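Local coordinates for protein CmeC (Campylobacter jejuni, PDB 4MT4) that forms a trimeric outer membrane channel of the outer membrane factor family and probably carries drugs and other substrates out of the cell during efflux, at residues 24-29 and 374-379; 262-267 and 364-369. All blocks are in the same frame, centred on the assembly; numbering follows the deposited sequence.

Contact 1 (24-29 and 374-379); sequences SWEKET and VARKTI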
loop_
_atom_site.group_PDB
_atom_site.type_symbol
_atom_site.label_atom_id
_atom_site.label_comp_id
_atom_site.label_asym_id
_atom_site.label_seq_id
_atom_site.Cartn_x
_atom_site.Cartn_y
_atom_site.Cartn_z
ATOM N N SER B 24 31.687 21.416 -13.525
ATOM C CA SER B 24 33.113 21.623 -13.772
ATOM C C SER B 24 33.630 22.932 -13.177
ATOM O O SER B 24 34.815 23.053 -12.865
ATOM C CB SER B 24 33.398 21.587 -15.276
ATOM O OG SER B 24 32.544 22.473 -15.977
ATOM N N TRP B 25 32.741 23.906 -13.016
ATOM C CA TRP B 25 33.110 25.183 -12.414
ATOM C C TRP B 25 32.652 25.269 -10.962
ATOM O O TRP B 25 32.727 26.328 -10.338
ATOM C CB TRP B 25 32.528 26.345 -13.222
ATOM C CG TRP B 25 31.060 26.226 -13.501
ATOM C CD1 TRP B 25 30.477 25.676 -14.606
ATOM C CD2 TRP B 25 29.987 26.677 -12.665
ATOM N NE1 TRP B 25 29.109 25.754 -14.508
ATOM C CE2 TRP B 25 28.783 26.365 -13.325
ATOM C CE3 TRP B 25 29.929 27.314 -11.421
ATOM C CZ2 TRP B 25 27.534 26.666 -12.785
ATOM C CZ3 TRP B 25 28.689 27.612 -10.886
ATOM C CH2 TRP B 25 27.509 27.288 -11.567
ATOM N N GLU B 26 32.181 24.146 -10.428
ATOM C CA GLU B 26 31.716 24.083 -9.046
ATOM C C GLU B 26 32.722 23.373 -8.145
ATOM O O GLU B 26 33.435 22.469 -8.584
ATOM C CB GLU B 26 30.360 23.378 -8.967
ATOM C CG GLU B 26 29.177 24.254 -9.357
ATOM C CD GLU B 26 27.846 23.547 -9.180
ATOM O OE1 GLU B 26 27.819 22.302 -9.263
ATOM O OE2 GLU B 26 26.827 24.235 -8.954
ATOM N N LYS B 27 32.775 23.792 -6.884
ATOM C CA LYS B 27 33.671 23.189 -5.902
ATOM C C LYS B 27 33.126 21.842 -5.428
ATOM O O LYS B 27 31.962 21.732 -5.034
ATOM C CB LYS B 27 33.878 24.140 -4.715
ATOM C CG LYS B 27 33.921 23.478 -3.341
ATOM C CD LYS B 27 35.277 22.877 -3.014
ATOM C CE LYS B 27 35.383 22.581 -1.527
ATOM N NZ LYS B 27 34.173 21.870 -1.019
ATOM N N GLU B 28 33.968 20.816 -5.485
ATOM C CA GLU B 28 33.580 19.495 -5.009
ATOM C C GLU B 28 33.515 19.487 -3.485
ATOM O O GLU B 28 34.518 19.706 -2.809
ATOM C CB GLU B 28 34.554 18.428 -5.508
ATOM C CG GLU B 28 35.570 18.930 -6.519
ATOM C CD GLU B 28 36.592 17.872 -6.865
ATOM O OE1 GLU B 28 36.464 16.735 -6.360
ATOM O OE2 GLU B 28 37.523 18.172 -7.642
ATOM N N THR B 29 32.322 19.234 -2.955
ATOM C CA THR B 29 32.073 19.326 -1.518
ATOM C C THR B 29 31.692 17.990 -0.889
ATOM O O THR B 29 30.858 17.257 -1.416
ATOM C CB THR B 29 30.946 20.339 -1.213
ATOM O OG1 THR B 29 31.188 21.559 -1.922
ATOM C CG2 THR B 29 30.871 20.630 0.278
ATOM N N VAL B 374 23.079 13.795 -9.631
ATOM C CA VAL B 374 23.070 14.121 -11.053
ATOM C C VAL B 374 21.976 15.133 -11.381
ATOM O O VAL B 374 22.197 16.071 -12.145
ATOM C CB VAL B 374 22.882 12.861 -11.923
ATOM C CG1 VAL B 374 22.716 13.235 -13.384
ATOM C CG2 VAL B 374 24.064 11.917 -11.750
ATOM N N ALA B 375 20.799 14.944 -10.793
ATOM C CA ALA B 375 19.677 15.847 -11.030
ATOM C C ALA B 375 19.991 17.255 -10.545
ATOM O O ALA B 375 19.672 18.233 -11.214
ATOM C CB ALA B 375 18.416 15.327 -10.353
ATOM N N ARG B 376 20.632 17.347 -9.385
ATOM C CA ARG B 376 20.948 18.635 -8.776
ATOM C C ARG B 376 21.807 19.498 -9.705
ATOM O O ARG B 376 21.509 20.675 -9.920
ATOM C CB ARG B 376 21.659 18.421 -7.435
ATOM C CG ARG B 376 21.520 19.559 -6.428
ATOM C CD ARG B 376 22.414 20.742 -6.778
ATOM N NE ARG B 376 23.774 20.316 -7.096
ATOM C CZ ARG B 376 24.693 21.098 -7.654
ATOM N NH1 ARG B 376 24.399 22.354 -7.965
ATOM N NH2 ARG B 376 25.904 20.624 -7.906
ATOM N N LYS B 377 22.863 18.908 -10.256
ATOM C CA LYS B 377 23.781 19.650 -11.113
ATOM C C LYS B 377 23.208 19.867 -12.514
ATOM O O LYS B 377 23.557 20.832 -13.190
ATOM C CB LYS B 377 25.132 18.933 -11.201
ATOM C CG LYS B 377 25.109 17.609 -11.948
ATOM C CD LYS B 377 26.513 17.036 -12.084
ATOM C CE LYS B 377 26.523 15.775 -12.935
ATOM N NZ LYS B 377 27.895 15.210 -13.060
ATOM N N THR B 378 22.325 18.973 -12.947
ATOM C CA THR B 378 21.706 19.105 -14.262
ATOM C C THR B 378 20.659 20.213 -14.255
ATOM O O THR B 378 20.580 21.013 -15.188
ATOM C CB THR B 378 21.052 17.789 -14.721
ATOM O OG1 THR B 378 22.040 16.753 -14.769
ATOM C CG2 THR B 378 20.437 17.954 -16.105
ATOM N N ILE B 379 19.860 20.259 -13.193
ATOM C CA ILE B 379 18.845 21.293 -13.041
ATOM C C ILE B 379 19.517 22.649 -12.810
ATOM O O ILE B 379 18.965 23.698 -13.151
ATOM C CB ILE B 379 17.874 20.960 -11.884
ATOM C CG1 ILE B 379 17.135 19.652 -12.167
ATOM C CG2 ILE B 379 16.853 22.064 -11.696
ATOM C CD1 ILE B 379 16.290 19.164 -11.013
#
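The loop 24-29 passes alongside the helical turn 374-379 without backbone contact, E26 and K377 coming nearest with their CA atoms 9.3 Å apart, and one ion pair, E26 with R376, spans the gap. The two side chains reach for each other from opposite directions. E26 sets out with CG anti to its carbonyl carbon (chi1 -79°) and runs on extended, presenting the carboxylate end-first. R376 does not start out aimed at the loop; its chain bends at chi2 and chi3, which brings the guanidinium round to E26. The result is a two-pronged, end-on salt bridge. R376 NH2 gives a nearly straight bond of 2.9 Å to E26 OE1, and R376 NH1 a longer one of 3.2 Å to E26 OE2. Both oxygens lie close to the guanidinium plane and are met on their syn sides. The carboxylate is turned 23° against the guanidinium, so the pair is almost flat, and with one bond to each oxygen neither group can easily twist.

Further bonds hold both partners. R376 NH2 also donates to the carbonyl oxygen of G21, and NH1 bonds to Y435 OH, while E26 OE1 accepts from the backbone N of L23. The buried arginine thus ties two points of the N-terminal segment to the helix. On the loop side, the ring of W25 carries E26 CG over one face, 3.7 Å above its plane and toward the rim.

Within the fold, this bidentate arginine-carboxylate pair straps the N-terminal segment, ahead of helix 44-56, to the long helix 339-405 in the α-helical part of an outer membrane factor channel. Helix 411-445 packs on R376 through S438, I439 and V442, and L223 of the second subunit packs against A375, T378 and I379.

Contact 2 (262-267 and 364-369); sequences TGISST and TAFGEI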
loop_
_atom_site.group_PDB
_atom_site.type_symbol
_atom_site.label_atom_id
_atom_site.label_comp_id
_atom_site.label_asym_id
_atom_site.label_seq_id
_atom_site.Cartn_x
_atom_site.Cartn_y
_atom_site.Cartn_z
ATOM N N THR B 262 28.563 16.595 -2.969
ATOM C CA THR B 262 28.573 16.445 -4.418
ATOM C C THR B 262 29.002 15.032 -4.788
ATOM O O THR B 262 29.018 14.657 -5.960
ATOM C CB THR B 262 29.517 17.459 -5.089
ATOM O OG1 THR B 262 30.865 17.209 -4.675
ATOM C CG2 THR B 262 29.129 18.883 -4.714
ATOM N N GLY B 263 29.358 14.257 -3.770
ATOM C CA GLY B 263 29.739 12.868 -3.940
ATOM C C GLY B 263 29.239 12.054 -2.762
ATOM O O GLY B 263 28.858 12.617 -1.736
ATOM N N ILE B 264 29.236 10.733 -2.900
ATOM C CA ILE B 264 28.728 9.878 -1.834
ATOM C C ILE B 264 29.679 9.889 -0.637
ATOM O O ILE B 264 30.898 9.973 -0.792
ATOM C CB ILE B 264 28.500 8.430 -2.329
ATOM C CG1 ILE B 264 27.738 7.615 -1.279
ATOM C CG2 ILE B 264 29.817 7.762 -2.712
ATOM C CD1 ILE B 264 27.174 6.320 -1.804
ATOM N N SER B 265 29.108 9.832 0.561
ATOM C CA SER B 265 29.894 9.858 1.788
ATOM C C SER B 265 30.554 8.510 2.056
ATOM O O SER B 265 30.079 7.472 1.595
ATOM C CB SER B 265 29.013 10.253 2.973
ATOM O OG SER B 265 29.733 10.184 4.189
ATOM N N SER B 266 31.651 8.531 2.806
ATOM C CA SER B 266 32.365 7.307 3.149
ATOM C C SER B 266 31.700 6.608 4.329
ATOM O O SER B 266 32.017 5.461 4.645
ATOM C CB SER B 266 33.829 7.609 3.470
ATOM O OG SER B 266 33.939 8.428 4.620
ATOM N N THR B 267 30.776 7.313 4.975
ATOM C CA THR B 267 30.037 6.777 6.111
ATOM C C THR B 267 28.530 6.870 5.884
ATOM O O THR B 267 27.775 7.183 6.800
ATOM C CB THR B 267 30.387 7.521 7.414
ATOM O OG1 THR B 267 30.117 8.919 7.253
ATOM C CG2 THR B 267 31.854 7.332 7.764
ATOM N N THR B 364 18.496 0.674 -2.974
ATOM C CA THR B 364 17.612 1.808 -3.212
ATOM C C THR B 364 18.269 3.120 -2.795
ATOM O O THR B 364 18.203 4.113 -3.519
ATOM C CB THR B 364 16.276 1.642 -2.459
ATOM O OG1 THR B 364 15.560 0.521 -2.991
ATOM C CG2 THR B 364 15.419 2.892 -2.598
ATOM N N ALA B 365 18.910 3.112 -1.629
ATOM C CA ALA B 365 19.578 4.297 -1.105
ATOM C C ALA B 365 20.645 4.818 -2.064
ATOM O O ALA B 365 20.707 6.015 -2.347
ATOM C CB ALA B 365 20.194 3.998 0.252
ATOM N N PHE B 366 21.481 3.909 -2.560
ATOM C CA PHE B 366 22.534 4.261 -3.505
ATOM C C PHE B 366 21.958 4.767 -4.825
ATOM O O PHE B 366 22.544 5.630 -5.477
ATOM C CB PHE B 366 23.447 3.058 -3.756
ATOM C CG PHE B 366 24.569 2.927 -2.763
ATOM C CD1 PHE B 366 24.305 2.710 -1.421
ATOM C CD2 PHE B 366 25.890 3.004 -3.176
ATOM C CE1 PHE B 366 25.336 2.587 -0.508
ATOM C CE2 PHE B 366 26.925 2.877 -2.269
ATOM C CZ PHE B 366 26.647 2.670 -0.933
ATOM N N GLY B 367 20.811 4.220 -5.217
ATOM C CA GLY B 367 20.145 4.645 -6.432
ATOM C C GLY B 367 19.607 6.054 -6.295
ATOM O O GLY B 367 19.692 6.856 -7.224
ATOM N N GLU B 368 19.056 6.354 -5.123
ATOM C CA GLU B 368 18.543 7.687 -4.831
ATOM C C GLU B 368 19.668 8.716 -4.802
ATOM O O GLU B 368 19.503 9.840 -5.271
ATOM C CB GLU B 368 17.794 7.700 -3.495
ATOM C CG GLU B 368 16.531 6.857 -3.460
ATOM C CD GLU B 368 15.904 6.796 -2.078
ATOM O OE1 GLU B 368 16.512 7.320 -1.122
ATOM O OE2 GLU B 368 14.801 6.223 -1.950
ATOM N N ILE B 369 20.814 8.321 -4.253
ATOM C CA ILE B 369 21.971 9.206 -4.150
ATOM C C ILE B 369 22.525 9.561 -5.527
ATOM O O ILE B 369 22.873 10.716 -5.785
ATOM C CB ILE B 369 23.088 8.571 -3.288
ATOM C CG1 ILE B 369 22.653 8.509 -1.822
ATOM C CG2 ILE B 369 24.391 9.354 -3.417
ATOM C CD1 ILE B 369 23.657 7.828 -0.915
#
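I264, F366 and I369 meet in a wholly apolar contact, with no hydrogen bond between the loop 262-267 and the helical turn 364-369. The CH-pi part comes from the delta methyl of I264. CD1 sits over one face of the F366 ring, 3.9 Å from its centroid and 26° off the ring normal, displaced toward the rim so that CE2 is the nearest ring atom at 3.5 Å. I264 gets there because CG1 is anti to the backbone N (chi1 -170°) and CD1 continues the extended chain toward the helix, crossing the phenylalanine side chain at about a right angle.

Aliphatic packing completes the contact: I264 CD1 also touches I369 CD1 at 3.9 Å, again with the side chains crossed. F366 and I369 stand three residues apart on the long helix 339-405, so the isoleucine of the loop packs against two side chains of one helical face. The segment belongs to the connection between helix 240-245 and helix 273-293 and packs against the α-helical part of this outer membrane factor channel. Y14 meets the F366 ring edge-to-face, and L244 of the second subunit packs on both I264 and F366.

Within the loop, S265 OG accepts from the backbone N of T267 at 3.2 Å, an ST turn, and is also hydrogen-bonded to Q271 OE1. On the helix, E368 forms a salt bridge with R272.

In the fold
Contacts 1 and 2 lie on the same side of the chain's centre, their own centres about 15 Å apart, and both use the long helix 339-405: 364-369 comes first along it, and 374-379 follows after four residues, little more than one turn. Along the chain, contact 2 is nested inside the much longer loop closed by contact 1. The two non-helical segments also meet directly, T29 O lying 2.8 Å from T262 N in a probable hydrogen bond. The N-terminal segment and the linker between helices 240-245 and 273-293 are thus joined to each other and to one helix. Both contacts touch the second subunit, placing them near an interface of the trimeric channel.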